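Local coordinates for protein pseudoperoxidase (PDB 5VIA) that binds heme b within a peroxidase-family fold and is known as a pseudoperoxidase, its peroxidase activity being uncertain, at residues A[33-38]-A[98-103]; A[38-43]-A[64-69]; A[43-48]-A[275-280]. All coordinates share one frame; numbering follows the deposited sequence. Where two conformers were deposited one is given.

Interaction 1 (A[33-38]-A[98-103]); sequences LAATSI and KYLNGP. With HEM (protoporphyrin IX containing Fe), chain B.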
loop_
_atom_site.group_PDB
_atom_site.type_symbol
_atom_site.label_atom_id
_atom_site.label_comp_id
_atom_site.label_asym_id
_atom_site.label_seq_id
_atom_site.Cartn_x
_atom_site.Cartn_y
_atom_site.Cartn_z
ATOM N N LEU A 33 -9.576 4.048 -7.787
ATOM C CA LEU A 33 -8.850 4.927 -6.866
ATOM C C LEU A 33 -8.866 4.438 -5.423
ATOM O O LEU A 33 -8.169 4.991 -4.564
ATOM C CB LEU A 33 -9.397 6.354 -6.955
ATOM C CG LEU A 33 -9.213 6.998 -8.330
ATOM C CD1 LEU A 33 -9.631 8.456 -8.317
ATOM C CD2 LEU A 33 -7.760 6.856 -8.768
ATOM N N ALA A 34 -9.653 3.409 -5.141
ATOM C CA ALA A 34 -9.647 2.845 -3.794
ATOM C C ALA A 34 -8.308 2.203 -3.510
ATOM O O ALA A 34 -7.672 2.473 -2.471
ATOM C CB ALA A 34 -10.763 1.842 -3.626
ATOM N N ALA A 35 -7.858 1.341 -4.418
ATOM C CA ALA A 35 -6.557 0.720 -4.197
ATOM C C ALA A 35 -5.410 1.741 -4.264
ATOM O O ALA A 35 -4.432 1.645 -3.509
ATOM C CB ALA A 35 -6.335 -0.433 -5.155
ATOM N N THR A 36 -5.510 2.720 -5.157
ATOM C CA THR A 36 -4.466 3.740 -5.222
ATOM C C THR A 36 -4.403 4.549 -3.907
ATOM O O THR A 36 -3.313 4.935 -3.451
ATOM C CB THR A 36 -4.641 4.678 -6.420
ATOM O OG1 THR A 36 -5.028 3.919 -7.580
ATOM C CG2 THR A 36 -3.321 5.402 -6.698
ATOM N N SER A 37 -5.559 4.783 -3.285
ATOM C CA SER A 37 -5.583 5.491 -2.011
ATOM C C SER A 37 -4.919 4.652 -0.921
ATOM O O SER A 37 -4.294 5.196 -0.011
ATOM C CB SER A 37 -7.013 5.854 -1.612
ATOM O OG SER A 37 -7.647 6.614 -2.637
ATOM N N ILE A 38 -5.042 3.332 -1.018
ATOM C CA ILE A 38 -4.387 2.440 -0.069
ATOM C C ILE A 38 -2.885 2.509 -0.289
ATOM O O ILE A 38 -2.122 2.643 0.670
ATOM C CB ILE A 38 -4.856 0.981 -0.220
ATOM C CG1 ILE A 38 -6.327 0.858 0.169
ATOM C CG2 ILE A 38 -3.976 0.032 0.626
ATOM C CD1 ILE A 38 -6.909 -0.507 -0.133
ATOM N N LYS A 98 -12.159 -0.515 3.161
ATOM C CA LYS A 98 -13.595 -0.748 3.289
ATOM C C LYS A 98 -14.243 -0.978 1.932
ATOM O O LYS A 98 -15.043 -1.912 1.754
ATOM C CB LYS A 98 -14.260 0.463 3.959
ATOM C CG LYS A 98 -15.758 0.328 4.205
ATOM C CD LYS A 98 -16.305 1.588 4.875
ATOM C CE LYS A 98 -17.727 1.401 5.405
ATOM N NZ LYS A 98 -18.749 1.240 4.355
ATOM N N TYR A 99 -13.913 -0.112 0.978
ATOM C CA TYR A 99 -14.526 -0.202 -0.345
ATOM C C TYR A 99 -14.156 -1.532 -0.995
ATOM O O TYR A 99 -14.970 -2.143 -1.675
ATOM C CB TYR A 99 -14.121 0.984 -1.238
ATOM C CG TYR A 99 -14.651 0.859 -2.658
ATOM C CD1 TYR A 99 -15.961 1.197 -2.967
ATOM C CD2 TYR A 99 -13.837 0.376 -3.681
ATOM C CE1 TYR A 99 -16.448 1.073 -4.256
ATOM C CE2 TYR A 99 -14.313 0.240 -4.973
ATOM C CZ TYR A 99 -15.613 0.591 -5.255
ATOM O OH TYR A 99 -16.081 0.450 -6.541
ATOM N N LEU A 100 -12.932 -1.988 -0.750
ATOM C CA LEU A 100 -12.457 -3.225 -1.354
ATOM C C LEU A 100 -12.686 -4.463 -0.474
ATOM O O LEU A 100 -11.969 -5.463 -0.597
ATOM C CB LEU A 100 -10.985 -3.090 -1.741
ATOM C CG LEU A 100 -10.725 -1.999 -2.781
ATOM C CD1 LEU A 100 -9.241 -1.806 -2.986
ATOM C CD2 LEU A 100 -11.424 -2.337 -4.107
ATOM N N ASN A 101 -13.698 -4.394 0.387
ATOM C CA ASN A 101 -14.117 -5.539 1.201
ATOM C C ASN A 101 -12.995 -6.073 2.091
ATOM O O ASN A 101 -12.950 -7.263 2.391
ATOM C CB ASN A 101 -14.672 -6.663 0.313
ATOM C CG ASN A 101 -15.740 -7.492 1.012
ATOM O OD1 ASN A 101 -16.265 -7.090 2.060
ATOM N ND2 ASN A 101 -16.082 -8.652 0.429
ATOM N N GLY A 102 -12.097 -5.187 2.509
ATOM C CA GLY A 102 -10.969 -5.589 3.334
ATOM C C GLY A 102 -11.256 -5.458 4.818
ATOM O O GLY A 102 -12.311 -4.956 5.217
ATOM N N PRO A 103 -10.335 -5.952 5.652
ATOM C CA PRO A 103 -10.535 -5.816 7.097
ATOM C C PRO A 103 -10.090 -4.431 7.546
ATOM O O PRO A 103 -8.900 -4.116 7.471
ATOM C CB PRO A 103 -9.613 -6.900 7.681
ATOM C CG PRO A 103 -8.531 -7.075 6.657
ATOM C CD PRO A 103 -9.187 -6.816 5.315
HETATM C CHA HEM B . 0.973 -1.545 -6.356
HETATM C CHB HEM B . 5.461 -3.287 -5.598
HETATM C CHC HEM B . 4.808 -2.458 -0.859
HETATM C CHD HEM B . 0.095 -1.431 -1.568
HETATM C C1A HEM B . 2.253 -2.005 -6.540
HETATM C C2A HEM B . 2.895 -2.137 -7.829
HETATM C C3A HEM B . 4.124 -2.607 -7.636
HETATM C C4A HEM B . 4.316 -2.803 -6.201
HETATM C CMA HEM B . 5.167 -2.903 -8.729
HETATM C CAA HEM B . 2.265 -1.742 -9.182
HETATM C CBA HEM B . 2.356 -0.204 -9.193
HETATM C CGA HEM B . 1.777 0.416 -10.446
HETATM O O1A HEM B . 2.303 0.133 -11.551
HETATM O O2A HEM B . 0.812 1.222 -10.335
HETATM C C1B HEM B . 5.713 -3.202 -4.243
HETATM C C2B HEM B . 6.921 -3.590 -3.554
HETATM C C3B HEM B . 6.769 -3.348 -2.243
HETATM C C4B HEM B . 5.417 -2.829 -2.045
HETATM C CMB HEM B . 8.177 -4.148 -4.239
HETATM C CAB HEM B . 7.865 -3.637 -1.186
HETATM C CBB HEM B . 7.952 -2.948 -0.043
HETATM C C1C HEM B . 3.487 -2.120 -0.624
HETATM C C2C HEM B . 2.868 -1.853 0.681
HETATM C C3C HEM B . 1.556 -1.564 0.467
HETATM C C4C HEM B . 1.316 -1.645 -0.966
HETATM C CMC HEM B . 3.642 -1.893 2.029
HETATM C CAC HEM B . 0.401 -1.178 1.420
HETATM C CBC HEM B . 0.576 -0.919 2.723
HETATM C C1D HEM B . -0.125 -1.381 -2.923
HETATM C C2D HEM B . -1.406 -1.134 -3.553
HETATM C C3D HEM B . -1.133 -1.173 -5.050
HETATM C C4D HEM B . 0.286 -1.439 -5.172
HETATM C CMD HEM B . -2.762 -0.884 -2.858
HETATM C CAD HEM B . -2.160 -0.945 -6.191
HETATM C CBD HEM B . -2.165 0.572 -6.421
HETATM C CGD HEM B . -3.095 0.965 -7.543
HETATM O O1D HEM B . -3.050 2.154 -7.979
HETATM O O2D HEM B . -3.871 0.087 -7.998
HETATM N NA HEM B . 3.147 -2.429 -5.561
HETATM N NB HEM B . 4.815 -2.753 -3.299
HETATM N NC HEM B . 2.502 -1.984 -1.607
HETATM N ND HEM B . 0.845 -1.570 -3.905
HETATM FE FE HEM B . 2.862 -2.139 -3.624
#

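Interaction 2 (A[38-43]-A[64-69]); sequences IRTAFV and RGLDDV. With HEM (protoporphyrin IX containing Fe), chain B.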
loop_
_atom_site.group_PDB
_atom_site.type_symbol
_atom_site.label_atom_id
_atom_site.label_comp_id
_atom_site.label_asym_id
_atom_site.label_seq_id
_atom_site.Cartn_x
_atom_site.Cartn_y
_atom_site.Cartn_z
ATOM N N ILE A 38 -5.042 3.332 -1.018
ATOM C CA ILE A 38 -4.387 2.440 -0.069
ATOM C C ILE A 38 -2.885 2.509 -0.289
ATOM O O ILE A 38 -2.122 2.643 0.670
ATOM C CB ILE A 38 -4.856 0.981 -0.220
ATOM C CG1 ILE A 38 -6.327 0.858 0.169
ATOM C CG2 ILE A 38 -3.976 0.032 0.626
ATOM C CD1 ILE A 38 -6.909 -0.507 -0.133
ATOM N N ARG A 39 -2.459 2.441 -1.554
ATOM C CA ARG A 39 -1.042 2.562 -1.860
ATOM C C ARG A 39 -0.477 3.870 -1.293
ATOM O O ARG A 39 0.628 3.895 -0.767
ATOM C CB ARG A 39 -0.773 2.506 -3.366
ATOM C CG ARG A 39 0.691 2.845 -3.659
ATOM C CD ARG A 39 1.160 2.434 -5.046
ATOM N NE ARG A 39 0.751 3.369 -6.059
ATOM C CZ ARG A 39 1.462 4.416 -6.456
ATOM N NH1 ARG A 39 2.637 4.683 -5.907
ATOM N NH2 ARG A 39 0.982 5.195 -7.402
ATOM N N THR A 40 -1.261 4.937 -1.402
ATOM C CA THR A 40 -0.869 6.245 -0.894
ATOM C C THR A 40 -0.518 6.241 0.602
ATOM O O THR A 40 0.343 7.000 1.033
ATOM C CB THR A 40 -1.964 7.264 -1.184
ATOM O OG1 THR A 40 -2.188 7.303 -2.600
ATOM C CG2 THR A 40 -1.542 8.634 -0.741
ATOM N N ALA A 41 -1.171 5.394 1.392
ATOM C CA ALA A 41 -0.839 5.339 2.815
ATOM C C ALA A 41 0.586 4.836 2.979
ATOM O O ALA A 41 1.314 5.291 3.870
ATOM C CB ALA A 41 -1.801 4.459 3.566
ATOM N N PHE A 42 0.969 3.880 2.132
ATOM C CA PHE A 42 2.335 3.368 2.120
ATOM C C PHE A 42 3.332 4.378 1.557
ATOM O O PHE A 42 4.414 4.576 2.132
ATOM C CB PHE A 42 2.434 2.021 1.368
ATOM C CG PHE A 42 3.855 1.577 1.110
ATOM C CD1 PHE A 42 4.750 1.400 2.168
ATOM C CD2 PHE A 42 4.299 1.335 -0.181
ATOM C CE1 PHE A 42 6.061 0.994 1.934
ATOM C CE2 PHE A 42 5.602 0.935 -0.424
ATOM C CZ PHE A 42 6.489 0.767 0.636
ATOM N N VAL A 43 2.989 5.011 0.435
ATOM C CA VAL A 43 3.841 6.063 -0.122
ATOM C C VAL A 43 4.190 7.099 0.962
ATOM O O VAL A 43 5.368 7.446 1.156
ATOM C CB VAL A 43 3.155 6.771 -1.319
ATOM C CG1 VAL A 43 4.040 7.846 -1.870
ATOM C CG2 VAL A 43 2.820 5.759 -2.420
ATOM N N ARG A 64 4.687 8.868 -8.402
ATOM C CA ARG A 64 3.980 8.890 -9.682
ATOM C C ARG A 64 2.616 8.208 -9.599
ATOM O O ARG A 64 2.390 7.342 -8.758
ATOM C CB ARG A 64 4.836 8.245 -10.779
ATOM C CG ARG A 64 6.225 8.884 -10.969
ATOM C CD ARG A 64 6.997 8.279 -12.163
ATOM N NE ARG A 64 7.184 6.830 -12.014
ATOM C CZ ARG A 64 8.261 6.256 -11.475
ATOM N NH1 ARG A 64 9.272 6.996 -11.036
ATOM N NH2 ARG A 64 8.338 4.933 -11.380
ATOM N N GLY A 65 1.699 8.629 -10.466
ATOM C CA GLY A 65 0.385 8.022 -10.542
ATOM C C GLY A 65 -0.546 8.323 -9.382
ATOM O O GLY A 65 -1.389 7.494 -9.040
ATOM N N LEU A 66 -0.413 9.500 -8.779
ATOM C CA LEU A 66 -1.215 9.826 -7.601
ATOM C C LEU A 66 -2.059 11.081 -7.807
ATOM O O LEU A 66 -2.638 11.593 -6.844
ATOM C CB LEU A 66 -0.314 10.006 -6.376
ATOM C CG LEU A 66 0.453 8.784 -5.875
ATOM C CD1 LEU A 66 1.287 9.158 -4.660
ATOM C CD2 LEU A 66 -0.518 7.655 -5.556
ATOM N N ASP A 67 -2.125 11.571 -9.049
ATOM C CA ASP A 67 -2.876 12.791 -9.371
ATOM C C ASP A 67 -4.366 12.663 -9.061
ATOM O O ASP A 67 -4.978 13.586 -8.509
ATOM C CB ASP A 67 -2.711 13.178 -10.850
ATOM C CG ASP A 67 -1.418 13.934 -11.130
ATOM O OD1 ASP A 67 -0.732 14.341 -10.168
ATOM O OD2 ASP A 67 -1.097 14.146 -12.327
ATOM N N ASP A 68 -4.953 11.530 -9.442
ATOM C CA ASP A 68 -6.385 11.330 -9.265
ATOM C C ASP A 68 -6.702 11.172 -7.771
ATOM O O ASP A 68 -7.694 11.719 -7.280
ATOM C CB ASP A 68 -6.884 10.135 -10.091
ATOM C CG ASP A 68 -6.950 10.432 -11.587
ATOM O OD1 ASP A 68 -7.035 11.616 -11.969
ATOM O OD2 ASP A 68 -6.930 9.477 -12.394
ATOM N N VAL A 69 -5.846 10.451 -7.048
ATOM C CA VAL A 69 -5.971 10.364 -5.590
ATOM C C VAL A 69 -5.869 11.736 -4.938
ATOM O O VAL A 69 -6.641 12.051 -4.038
ATOM C CB VAL A 69 -4.906 9.436 -4.972
ATOM C CG1 VAL A 69 -4.845 9.600 -3.447
ATOM C CG2 VAL A 69 -5.230 8.014 -5.318
HETATM C CHA HEM B . 0.973 -1.545 -6.356
HETATM C CHB HEM B . 5.461 -3.287 -5.598
HETATM C CHC HEM B . 4.808 -2.458 -0.859
HETATM C CHD HEM B . 0.095 -1.431 -1.568
HETATM C C1A HEM B . 2.253 -2.005 -6.540
HETATM C C2A HEM B . 2.895 -2.137 -7.829
HETATM C C3A HEM B . 4.124 -2.607 -7.636
HETATM C C4A HEM B . 4.316 -2.803 -6.201
HETATM C CMA HEM B . 5.167 -2.903 -8.729
HETATM C CAA HEM B . 2.265 -1.742 -9.182
HETATM C CBA HEM B . 2.356 -0.204 -9.193
HETATM C CGA HEM B . 1.777 0.416 -10.446
HETATM O O1A HEM B . 2.303 0.133 -11.551
HETATM O O2A HEM B . 0.812 1.222 -10.335
HETATM C C1B HEM B . 5.713 -3.202 -4.243
HETATM C C2B HEM B . 6.921 -3.590 -3.554
HETATM C C3B HEM B . 6.769 -3.348 -2.243
HETATM C C4B HEM B . 5.417 -2.829 -2.045
HETATM C CMB HEM B . 8.177 -4.148 -4.239
HETATM C CAB HEM B . 7.865 -3.637 -1.186
HETATM C CBB HEM B . 7.952 -2.948 -0.043
HETATM C C1C HEM B . 3.487 -2.120 -0.624
HETATM C C2C HEM B . 2.868 -1.853 0.681
HETATM C C3C HEM B . 1.556 -1.564 0.467
HETATM C C4C HEM B . 1.316 -1.645 -0.966
HETATM C CMC HEM B . 3.642 -1.893 2.029
HETATM C CAC HEM B . 0.401 -1.178 1.420
HETATM C CBC HEM B . 0.576 -0.919 2.723
HETATM C C1D HEM B . -0.125 -1.381 -2.923
HETATM C C2D HEM B . -1.406 -1.134 -3.553
HETATM C C3D HEM B . -1.133 -1.173 -5.050
HETATM C C4D HEM B . 0.286 -1.439 -5.172
HETATM C CMD HEM B . -2.762 -0.884 -2.858
HETATM C CAD HEM B . -2.160 -0.945 -6.191
HETATM C CBD HEM B . -2.165 0.572 -6.421
HETATM C CGD HEM B . -3.095 0.965 -7.543
HETATM O O1D HEM B . -3.050 2.154 -7.979
HETATM O O2D HEM B . -3.871 0.087 -7.998
HETATM N NA HEM B . 3.147 -2.429 -5.561
HETATM N NB HEM B . 4.815 -2.753 -3.299
HETATM N NC HEM B . 2.502 -1.984 -1.607
HETATM N ND HEM B . 0.845 -1.570 -3.905
HETATM FE FE HEM B . 2.862 -2.139 -3.624
#

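Interaction 3 (A[43-48]-A[275-280]); sequences VLAARR and TKMIES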
loop_
_atom_site.group_PDB
_atom_site.type_symbol
_atom_site.label_atom_id
_atom_site.label_comp_id
_atom_site.label_asym_id
_atom_site.label_seq_id
_atom_site.Cartn_x
_atom_site.Cartn_y
_atom_site.Cartn_z
ATOM N N VAL A 43 2.989 5.011 0.435
ATOM C CA VAL A 43 3.841 6.063 -0.122
ATOM C C VAL A 43 4.190 7.099 0.962
ATOM O O VAL A 43 5.368 7.446 1.156
ATOM C CB VAL A 43 3.155 6.771 -1.319
ATOM C CG1 VAL A 43 4.040 7.846 -1.870
ATOM C CG2 VAL A 43 2.820 5.759 -2.420
ATOM N N LEU A 44 3.173 7.571 1.685
ATOM C CA LEU A 44 3.385 8.624 2.679
ATOM C C LEU A 44 4.269 8.123 3.813
ATOM O O LEU A 44 5.214 8.797 4.209
ATOM C CB LEU A 44 2.042 9.120 3.217
ATOM C CG LEU A 44 1.223 9.912 2.177
ATOM C CD1 LEU A 44 -0.138 10.286 2.729
ATOM C CD2 LEU A 44 1.984 11.154 1.740
ATOM N N ALA A 45 3.969 6.930 4.311
ATOM C CA ALA A 45 4.719 6.357 5.425
ATOM C C ALA A 45 6.155 6.067 5.026
ATOM O O ALA A 45 7.076 6.301 5.812
ATOM C CB ALA A 45 4.045 5.098 5.918
ATOM N N ALA A 46 6.354 5.542 3.812
ATOM C CA ALA A 46 7.710 5.278 3.334
ATOM C C ALA A 46 8.487 6.577 3.230
ATOM O O ALA A 46 9.687 6.633 3.562
ATOM C CB ALA A 46 7.693 4.544 1.987
ATOM N N ARG A 47 7.823 7.635 2.779
ATOM C CA ARG A 47 8.491 8.932 2.676
ATOM C C ARG A 47 8.875 9.493 4.058
ATOM O O ARG A 47 9.981 10.009 4.239
ATOM C CB ARG A 47 7.645 9.932 1.884
ATOM C CG ARG A 47 7.595 9.614 0.393
ATOM C CD ARG A 47 6.533 10.433 -0.334
ATOM N NE ARG A 47 6.799 11.858 -0.247
ATOM C CZ ARG A 47 7.620 12.510 -1.067
ATOM N NH1 ARG A 47 8.261 11.856 -2.040
ATOM N NH2 ARG A 47 7.810 13.816 -0.921
ATOM N N ARG A 48 7.974 9.389 5.026
ATOM C CA ARG A 48 8.306 9.843 6.388
ATOM C C ARG A 48 9.484 9.056 6.976
ATOM O O ARG A 48 10.261 9.581 7.776
ATOM C CB ARG A 48 7.084 9.738 7.299
ATOM C CG ARG A 48 5.925 10.674 6.943
ATOM C CD ARG A 48 4.877 10.738 8.082
ATOM N NE ARG A 48 4.394 9.422 8.513
ATOM C CZ ARG A 48 3.457 8.715 7.883
ATOM N NH1 ARG A 48 2.906 9.181 6.767
ATOM N NH2 ARG A 48 3.070 7.538 8.358
ATOM N N THR A 275 -2.368 0.001 10.967
ATOM C CA THR A 275 -2.412 1.056 11.968
ATOM C C THR A 275 -1.016 1.595 12.332
ATOM O O THR A 275 -0.818 2.815 12.375
ATOM C CB THR A 275 -3.186 0.586 13.223
ATOM O OG1 THR A 275 -4.585 0.563 12.915
ATOM C CG2 THR A 275 -2.949 1.533 14.405
ATOM N N LYS A 276 -0.050 0.718 12.605
ATOM C CA LYS A 276 1.318 1.173 12.884
ATOM C C LYS A 276 1.863 1.994 11.716
ATOM O O LYS A 276 2.506 3.027 11.908
ATOM C CB LYS A 276 2.260 -0.009 13.121
ATOM C CG LYS A 276 2.168 -0.705 14.484
ATOM C CD LYS A 276 3.355 -1.683 14.615
ATOM C CE LYS A 276 3.465 -2.383 15.975
ATOM N NZ LYS A 276 4.559 -3.434 15.966
ATOM N N MET A 277 1.614 1.524 10.502
ATOM C CA MET A 277 2.099 2.242 9.330
ATOM C C MET A 277 1.550 3.659 9.254
ATOM O O MET A 277 2.300 4.602 9.032
ATOM C CB MET A 277 1.749 1.486 8.043
ATOM C CG MET A 277 2.302 2.174 6.806
ATOM S SD MET A 277 1.878 1.315 5.282
ATOM C CE MET A 277 0.101 1.563 5.257
ATOM N N ILE A 278 0.240 3.821 9.437
ATOM C CA ILE A 278 -0.356 5.140 9.259
ATOM C C ILE A 278 -0.125 6.051 10.463
ATOM O O ILE A 278 -0.417 7.240 10.392
ATOM C CB ILE A 278 -1.858 5.078 8.915
ATOM C CG1 ILE A 278 -2.648 4.360 10.015
ATOM C CG2 ILE A 278 -2.055 4.391 7.553
ATOM C CD1 ILE A 278 -4.152 4.411 9.818
ATOM N N GLU A 279 0.395 5.491 11.558
ATOM C CA GLU A 279 0.761 6.302 12.725
ATOM C C GLU A 279 2.263 6.523 12.800
ATOM O O GLU A 279 2.731 7.372 13.569
ATOM C CB GLU A 279 0.273 5.650 14.031
ATOM C CG GLU A 279 -1.248 5.520 14.136
ATOM C CD GLU A 279 -1.717 5.037 15.506
ATOM O OE1 GLU A 279 -0.872 4.618 16.338
ATOM O OE2 GLU A 279 -2.940 5.078 15.748
ATOM N N SER A 280 3.017 5.768 12.005
ATOM C CA SER A 280 4.487 5.828 12.050
ATOM C C SER A 280 5.048 7.209 11.730
ATOM O O SER A 280 4.586 7.891 10.800
ATOM C CB SER A 280 5.111 4.791 11.115
ATOM O OG SER A 280 4.722 4.995 9.757
HETATM O O HOH W 1 6.866 6.355 8.458
#

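Interaction 1 (A[33-38]-A[98-103])
A34 of helix 33-49 faces Y99 and L100 exactly where helix 85-99 ends in a Schellman motif, so that a heme-lining helix of the peroxidase fold meets a helix terminus through apolar side chains. The backbones come close, with the CA atoms of A34 and Y99 6.7 Å apart, a closeness that the small A34 side chain allows. The A34 CB approaches the Y99 ring obliquely and lies nearest to CD2, at 3.4 Å; a chi1 of 175° puts CG of Y99 anti to its backbone N. L100 covers the same methyl with its CG, while its CD1 branch reaches further and lies 3.9 Å from A35 CB. This CD1 also touches the tip of I38, CD1 to CD1, the two side chains crossing obliquely. Beyond L100 the chain turns through N101, whose positive phi makes it the C-prime residue of the motif, and the N of G102 returns to the O of I97.

The adjoining face of helix 33-38 borders heme b, and A35 CB, at the boundary, touches both L100 and the propionate oxygen O2D. T36 OG1, also hydrogen-bonded to D32 O, donates a 2.7 Å hydrogen bond to the propionate oxygen O1D, and I38 sets CG2 against the heme methyl CMD at 3.8 Å. The same short piece of helix thus meets both the end of helix 85-99 and the cofactor. Within it, S37 OG gives a 2.6 Å hydrogen bond to L33 O, the oxygen that also accepts from S37 N, and the two donors arrive from opposite faces of the carbonyl plane.

Interaction 2 (A[38-43]-A[64-69])
Beside the heme pocket of this peroxidase-family protein, R39, T40 and V43 of helix 33-49 meet L66, at the N-cap position of helix 67-79, together with R64 and V69 around it. R39 makes the polar link. Its CG is anti to the backbone N (chi1 172°), and the aliphatic part runs beside the porphyrin, with CB 3.7 Å from heme C2D; a bend at chi3 (80°) then turns NE from the line of the chain. At the far end NH2 donates to R64 O over 2.9 Å in a nearly straight bond, 165° at the hydrogen. The acceptor lies close to the guanidinium plane, and the donor lies in the plane of the carbonyl. L66 CD2 sits over one face of the same guanidinium, 3.4 Å from NH2.

The same methyl, L66 CD2, also lies 3.4 Å from the hydroxyl oxygen T40 OG1, the two side chains sliding past each other in opposite directions. That hydroxyl is hydrogen-bonded to T36 O one helical turn back, and V69 CG1 meets it tip to tip at 3.6 Å. V43 and L66 likewise reach toward each other tip to tip, CG1 to CD1, at 4.1 Å. On the heme side, F42 receives methyl CMC over one face of its ring, 3.4 Å above the plane and offset toward the rim.

R64 itself contributes backbone here; its own guanidinium is hydrogen-bonded to the carbonyls of E54, N167 and V168. NH1 of R39 is bonded to C60 O and V62 O. Its two terminal nitrogens therefore bind three carbonyls of one loop, a second-shell tie consistent with positioning the backbone of C60, an axial ligand of the heme iron.

Interaction 3 (A[43-48]-A[275-280])
Helices 43-48 and 275-279 pass each other at 58°, their axes 9.2 Å apart at closest approach, and the backbones come nearest at A45 and M277. The contact joins helix 33-49 to helix 263-279, whose M277 also touches the heme. The small A45 is consistent with this close approach: its CB rests on M277 CG at 3.5 Å. R48, nearly one turn further on, reaches across to the end of the second helix. Its chain bends at chi3 (-53°), and the guanidinium then grips S280 O side-on, NE at 2.8 Å and NH2 at 2.9 Å, both to a single oxygen that lies near the guanidinium plane. NE arrives nearly along the C=O axis, whereas NH2 uses a lone pair. A45 CA lies over one face of this flat group, offset toward its rim.

S280 also turns its hydroxyl back on the helix, OG donating to M277 O over 2.6 Å. A water bridges the two segments, donating to A45 O (2.7 Å) and to S280 OG (2.9 Å). The I278 carbonyl is hydrogen-bonded by R115. The positive R48 would be electrostatically favoured near the C-terminal end of helix 263-279, where S280 O takes two of its N-H groups.

In the fold
All three contacts draw on helix 33-49, taken in successive pieces from its start to near its end. Interactions 1 and 2 share I38 and have centres 12 Å apart; they touch directly, T36 CG2 lying 3.5 Å from V69 CG2. Interactions 2 and 3 share V43, lie 13 Å apart between centres, and meet where M277 SD packs 3.8 Å from F42 CA. Interactions 1 and 3 do not touch. The heme joins the series: residues of interactions 1 and 2 border it, and the M277 side chain of interaction 3 comes within about 4 Å. One helix is thus tied to three other parts of the chain while lining the cofactor pocket.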